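Local atomic coordinates of walker-Type ATPase (Pyrococcus abyssi, PDB entry 2QEN), a protein that is of unknown cellular role but binds ADP and magnesium and probably works as a P-loop ATPase. Residues M1-L5 with F211-F216; V200-D204 with D236-L242. The protein carries 1 engineered substitution. All blocks are in the same frame, centred on the assembly; numbering follows the deposited sequence.

Contact 1: M1-L5 with F211-F216. With ADP (adenosine-5'-diphosphate), chain C.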
# COMPACT_ATOMS: atom_id res chain seq x y z
N MET A 1 -19.15 7.50 8.66
CA MET A 1 -19.31 8.35 7.42
C MET A 1 -18.07 8.33 6.52
O MET A 1 -16.95 8.16 7.01
CB MET A 1 -19.70 9.78 7.78
CG MET A 1 -18.78 10.47 8.78
SD MET A 1 -19.42 12.07 9.35
CE MET A 1 -19.20 13.09 7.88
N LEU A 2 -18.27 8.48 5.21
CA LEU A 2 -17.17 8.55 4.24
C LEU A 2 -16.22 9.70 4.52
O LEU A 2 -15.00 9.52 4.53
CB LEU A 2 -17.69 8.71 2.80
CG LEU A 2 -18.14 7.51 1.96
CD1 LEU A 2 -18.31 7.98 0.51
CD2 LEU A 2 -17.17 6.33 2.05
N PHE A 3 -16.78 10.89 4.73
CA PHE A 3 -15.97 12.08 4.96
C PHE A 3 -15.52 12.14 6.42
O PHE A 3 -16.03 12.90 7.23
CB PHE A 3 -16.70 13.34 4.47
CG PHE A 3 -16.97 13.34 2.97
CD1 PHE A 3 -16.29 12.45 2.10
CD2 PHE A 3 -17.86 14.25 2.42
CE1 PHE A 3 -16.52 12.47 0.73
CE2 PHE A 3 -18.09 14.29 1.04
CZ PHE A 3 -17.42 13.39 0.20
N ASP A 4 -14.53 11.30 6.70
CA ASP A 4 -14.00 11.10 8.05
C ASP A 4 -12.56 10.63 7.87
O ASP A 4 -12.30 9.76 7.06
CB ASP A 4 -14.83 10.04 8.78
CG ASP A 4 -14.57 10.02 10.27
OD1 ASP A 4 -13.42 9.74 10.68
OD2 ASP A 4 -15.52 10.30 11.04
N LEU A 5 -11.64 11.22 8.63
CA LEU A 5 -10.20 10.96 8.46
C LEU A 5 -9.65 9.75 9.22
O LEU A 5 -8.56 9.29 8.90
CB LEU A 5 -9.37 12.20 8.83
CG LEU A 5 -9.64 13.48 8.03
CD1 LEU A 5 -9.26 14.70 8.86
CD2 LEU A 5 -8.91 13.46 6.69
N PHE A 211 -18.89 8.59 -5.23
CA PHE A 211 -18.18 8.61 -3.95
C PHE A 211 -18.45 9.93 -3.23
O PHE A 211 -18.93 9.94 -2.10
CB PHE A 211 -16.68 8.39 -4.19
CG PHE A 211 -15.85 8.27 -2.94
CD1 PHE A 211 -15.41 9.41 -2.25
CD2 PHE A 211 -15.48 7.01 -2.46
CE1 PHE A 211 -14.64 9.30 -1.09
CE2 PHE A 211 -14.71 6.90 -1.32
CZ PHE A 211 -14.28 8.06 -0.63
N LEU A 212 -18.14 11.04 -3.90
CA LEU A 212 -18.37 12.38 -3.36
C LEU A 212 -19.84 12.65 -3.06
O LEU A 212 -20.18 13.20 -2.00
CB LEU A 212 -17.83 13.45 -4.32
CG LEU A 212 -16.30 13.58 -4.38
CD1 LEU A 212 -15.91 14.74 -5.30
CD2 LEU A 212 -15.69 13.75 -2.95
N LYS A 213 -20.71 12.27 -3.99
CA LYS A 213 -22.15 12.39 -3.81
C LYS A 213 -22.65 11.71 -2.54
O LYS A 213 -23.40 12.31 -1.78
CB LYS A 213 -22.89 11.85 -5.04
CG LYS A 213 -22.94 12.85 -6.18
CD LYS A 213 -23.65 12.30 -7.43
CE LYS A 213 -25.11 11.93 -7.16
NZ LYS A 213 -25.83 13.05 -6.48
N ARG A 214 -22.24 10.46 -2.32
CA ARG A 214 -22.59 9.72 -1.10
C ARG A 214 -22.10 10.45 0.16
O ARG A 214 -22.86 10.63 1.12
CB ARG A 214 -22.06 8.27 -1.14
CG ARG A 214 -22.57 7.39 -0.02
CD ARG A 214 -22.08 5.94 -0.14
NE ARG A 214 -23.04 5.06 -0.82
CZ ARG A 214 -22.85 3.75 -1.02
NH1 ARG A 214 -21.73 3.17 -0.60
NH2 ARG A 214 -23.77 3.02 -1.64
N GLY A 215 -20.83 10.88 0.15
CA GLY A 215 -20.24 11.63 1.26
C GLY A 215 -21.03 12.84 1.72
O GLY A 215 -21.17 13.07 2.92
N PHE A 216 -21.55 13.62 0.78
CA PHE A 216 -22.35 14.81 1.08
C PHE A 216 -23.79 14.44 1.46
O PHE A 216 -24.39 15.09 2.32
CB PHE A 216 -22.32 15.79 -0.10
CG PHE A 216 -20.96 16.41 -0.33
CD1 PHE A 216 -20.38 17.24 0.63
CD2 PHE A 216 -20.26 16.17 -1.51
CE1 PHE A 216 -19.11 17.81 0.43
CE2 PHE A 216 -18.99 16.74 -1.72
CZ PHE A 216 -18.43 17.56 -0.75
PB ADP C . -3.11 2.61 0.56
O1B ADP C . -3.49 2.05 -0.79
O2B ADP C . -3.00 1.54 1.62
O3B ADP C . -1.93 3.55 0.57
PA ADP C . -5.36 3.53 2.24
O1A ADP C . -6.15 2.26 2.34
O2A ADP C . -4.64 4.07 3.44
O3A ADP C . -4.37 3.53 0.94
O5' ADP C . -6.43 4.63 1.71
C5' ADP C . -6.19 6.04 1.78
C4' ADP C . -7.41 6.70 2.45
O4' ADP C . -8.49 6.83 1.51
C3' ADP C . -8.01 5.91 3.61
O3' ADP C . -7.48 6.29 4.87
C2' ADP C . -9.46 6.30 3.59
O2' ADP C . -9.48 7.66 4.03
C1' ADP C . -9.74 6.46 2.12
N9 ADP C . -10.28 5.30 1.39
C8 ADP C . -9.55 4.43 0.66
N7 ADP C . -10.34 3.53 0.03
C5 ADP C . -11.62 3.82 0.36
C6 ADP C . -12.95 3.26 0.06
N6 ADP C . -13.09 2.19 -0.76
N1 ADP C . -14.03 3.87 0.61
C2 ADP C . -13.91 4.92 1.42
N3 ADP C . -12.73 5.50 1.73
C4 ADP C . -11.57 4.99 1.25
O HOH W 1 -19.56 11.69 5.00
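The backbone N of Phe3 donates to a water at 2.9 Å, and the water in turn donates to Gly215 O at 3.0 Å, so one bridge joins the N-terminal loop to helix 205-217. Phe3 is the centre of an inverse gamma turn, and the side chains of Leu2 and Phe3 both head for the helix. The Phe3 ring lies over Gly215, whose CA stands 3.5 Å from the ring centroid above one face; a CB there would run into Phe3 CZ. Beyond the glycine, the ring pushes its CE2 edge at the middle of the Phe216 face, a T-shaped pair with centroids 4.9 Å apart and planes at 75°. Leu212 CD2 touches the Phe3 ring at CZ, the two side chains crossing at about a right angle. Leu2 works on the adenine side. Its CD1 sits almost exactly over the centre of the Phe211 ring in a CH-pi contact, 4.0 Å from the centroid and 2° off the normal. Phe211 extends its ring to this spot because CG is anti to the backbone N (chi1 -175°). Phe15, an ADP-binding residue, packs edge-to-face with Phe211 from outside the contact. Leu2 and Phe211 then both reach the base: Leu2 CD2 lies 3.6 Å from ADP C2, and Phe211 turns its edge to the same carbon, CE2 to C2 at 3.5 Å.

Contact 2: V200-D204 with D236-L242; sequences VKPFD and DGIPGWL. With ADP (adenosine-5'-diphosphate), chain C.
Phe203 and Pro239 cross obliquely, the pyrrolidine CG sitting over one face of the phenyl ring, 3.7 Å from CE2 and 28° off the ring normal as seen from the centroid. Gly237, Ile238 and Pro239 are consistent with the GxP motif of STAND-class P-loop ATPases, in which the proline packs on the nucleotide base, and Pro239 does so here: its CB is 3.4 Å from ADP C8. While its face takes the proline, the Phe203 ring uses its edge for other neighbours. Leu242 CD1 comes in near the ring plane at CD2, 4.0 Å away, and CZ points to the adenine amino group with N6 also at 4.0 Å. The ring holds this pose with CG beside the backbone N (chi1 -65°), the same N that donates to Gly237 O at 3.0 Å with a bent N-H...O angle of 140°. Going back, Gly237 CA makes a CA-H...O contact with Phe203 O at 3.5 Å; at the backbone angles of Gly237 a CB would be jammed against Asp236 O, and it would also run into Phe203 O. Pro202 and Ile238 lie side by side and point the same way, touching through CG and CD1. With an alanine at Phe203, a gap is likely to open beside Pro239 CG and Leu242 CD1, and the adenine amino group would lose the aromatic edge next to it. Outside the contact, Phe211 meets the Phe203 ring at an inclination. At the start of helix 239-252, Ile238 sits at the N-cap position and its O accepts from Leu242 N, while Gly240 CA rests 3.3 Å from ADP O4'.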
# COMPACT_ATOMS: atom_id res chain seq x y z
N VAL A 200 -5.50 -3.00 -7.28
CA VAL A 200 -6.41 -1.94 -6.82
C VAL A 200 -6.06 -0.64 -7.55
O VAL A 200 -5.00 -0.05 -7.33
CB VAL A 200 -6.39 -1.74 -5.27
CG1 VAL A 200 -7.43 -0.72 -4.85
CG2 VAL A 200 -6.61 -3.05 -4.52
N LYS A 201 -6.99 -0.21 -8.40
CA LYS A 201 -6.82 0.96 -9.26
C LYS A 201 -7.67 2.11 -8.75
O LYS A 201 -8.63 1.88 -8.01
CB LYS A 201 -7.27 0.60 -10.68
CG LYS A 201 -6.66 -0.67 -11.27
CD LYS A 201 -5.16 -0.50 -11.53
CE LYS A 201 -4.67 -1.47 -12.60
NZ LYS A 201 -3.18 -1.49 -12.66
N PRO A 202 -7.33 3.37 -9.14
CA PRO A 202 -8.19 4.53 -8.90
C PRO A 202 -9.60 4.31 -9.42
O PRO A 202 -9.78 3.65 -10.45
CB PRO A 202 -7.53 5.64 -9.74
CG PRO A 202 -6.10 5.27 -9.81
CD PRO A 202 -6.07 3.75 -9.83
N PHE A 203 -10.59 4.84 -8.72
CA PHE A 203 -11.97 4.86 -9.18
C PHE A 203 -12.05 5.49 -10.57
O PHE A 203 -11.30 6.43 -10.86
CB PHE A 203 -12.86 5.71 -8.25
CG PHE A 203 -13.01 5.16 -6.85
CD1 PHE A 203 -13.01 3.78 -6.59
CD2 PHE A 203 -13.21 6.04 -5.78
CE1 PHE A 203 -13.17 3.29 -5.29
CE2 PHE A 203 -13.38 5.55 -4.47
CZ PHE A 203 -13.35 4.18 -4.23
N ASP A 204 -12.96 5.00 -11.41
CA ASP A 204 -13.26 5.70 -12.65
C ASP A 204 -14.01 7.02 -12.38
O ASP A 204 -14.35 7.33 -11.23
CB ASP A 204 -13.95 4.78 -13.69
CG ASP A 204 -15.38 4.35 -13.31
OD1 ASP A 204 -16.04 4.98 -12.46
OD2 ASP A 204 -15.87 3.38 -13.92
N ASP A 236 -9.08 13.08 -9.52
CA ASP A 236 -8.90 11.85 -10.37
C ASP A 236 -8.99 10.42 -9.73
O ASP A 236 -8.14 9.53 -10.00
CB ASP A 236 -7.63 11.98 -11.24
CG ASP A 236 -7.80 12.88 -12.52
OD1 ASP A 236 -8.87 13.52 -12.77
OD2 ASP A 236 -6.83 12.93 -13.32
N GLY A 237 -10.00 10.17 -8.92
CA GLY A 237 -10.26 8.77 -8.48
C GLY A 237 -9.41 8.21 -7.34
O GLY A 237 -9.52 7.01 -7.01
N ILE A 238 -8.57 9.04 -6.73
CA ILE A 238 -7.77 8.61 -5.59
C ILE A 238 -8.59 8.82 -4.31
O ILE A 238 -8.85 9.95 -3.93
CB ILE A 238 -6.41 9.36 -5.48
CG1 ILE A 238 -5.70 9.43 -6.85
CG2 ILE A 238 -5.52 8.76 -4.35
CD1 ILE A 238 -4.88 8.21 -7.22
N PRO A 239 -9.04 7.72 -3.67
CA PRO A 239 -9.92 7.87 -2.51
C PRO A 239 -9.31 8.68 -1.37
O PRO A 239 -10.04 9.37 -0.68
CB PRO A 239 -10.16 6.42 -2.07
CG PRO A 239 -9.91 5.60 -3.30
CD PRO A 239 -8.80 6.30 -4.00
N GLY A 240 -7.99 8.60 -1.20
CA GLY A 240 -7.30 9.36 -0.15
C GLY A 240 -7.54 10.86 -0.28
O GLY A 240 -7.86 11.53 0.71
N TRP A 241 -7.45 11.37 -1.50
CA TRP A 241 -7.67 12.79 -1.76
C TRP A 241 -9.15 13.18 -1.79
O TRP A 241 -9.52 14.26 -1.34
CB TRP A 241 -6.93 13.23 -3.03
CG TRP A 241 -5.43 12.87 -3.03
CD1 TRP A 241 -4.76 12.22 -4.03
CD2 TRP A 241 -4.46 13.15 -2.01
NE1 TRP A 241 -3.43 12.08 -3.69
CE2 TRP A 241 -3.22 12.63 -2.45
CE3 TRP A 241 -4.52 13.77 -0.76
CZ2 TRP A 241 -2.05 12.74 -1.70
CZ3 TRP A 241 -3.35 13.85 0.01
CH2 TRP A 241 -2.13 13.35 -0.47
N LEU A 242 -9.99 12.28 -2.29
CA LEU A 242 -11.45 12.49 -2.30
C LEU A 242 -12.04 12.63 -0.89
O LEU A 242 -12.96 13.43 -0.68
CB LEU A 242 -12.16 11.37 -3.08
CG LEU A 242 -11.93 11.25 -4.61
CD1 LEU A 242 -12.58 9.98 -5.16
CD2 LEU A 242 -12.39 12.46 -5.38
PB ADP C . -3.11 2.61 0.56
O1B ADP C . -3.49 2.05 -0.79
O2B ADP C . -3.00 1.54 1.62
O3B ADP C . -1.93 3.55 0.57
PA ADP C . -5.36 3.53 2.24
O1A ADP C . -6.15 2.26 2.34
O2A ADP C . -4.64 4.07 3.44
O3A ADP C . -4.37 3.53 0.94
O5' ADP C . -6.43 4.63 1.71
C5' ADP C . -6.19 6.04 1.78
C4' ADP C . -7.41 6.70 2.45
O4' ADP C . -8.49 6.83 1.51
C3' ADP C . -8.01 5.91 3.61
O3' ADP C . -7.48 6.29 4.87
C2' ADP C . -9.46 6.30 3.59
O2' ADP C . -9.48 7.66 4.03
C1' ADP C . -9.74 6.46 2.12
N9 ADP C . -10.28 5.30 1.39
C8 ADP C . -9.55 4.43 0.66
N7 ADP C . -10.34 3.53 0.03
C5 ADP C . -11.62 3.82 0.36
C6 ADP C . -12.95 3.26 0.06
N6 ADP C . -13.09 2.19 -0.76
N1 ADP C . -14.03 3.87 0.61
C2 ADP C . -13.91 4.92 1.42
N3 ADP C . -12.73 5.50 1.73
C4 ADP C . -11.57 4.99 1.25

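Overall arrangement
From the N terminus, residues 1-5 wait for 205 residues, through all five strands of the parallel sheet, before contact 1 joins them to helix 205-217. Just before that helix, the loop leaving edge strand 196-199 starts contact 2, which closes a much shorter, mostly helical span through helices 205-217 and 225-235 to the start of helix 239-252. Their segments alternate along the chain, so the two loops cross rather than nest. The centres lie 13 Å apart, and Phe211 and Leu212 of contact 1 pack on Leu242 of contact 2. Together they tie the N-terminal loop, the loop after the sheet's edge strand and helices 205-217 and 239-252 round the adenine end of ADP.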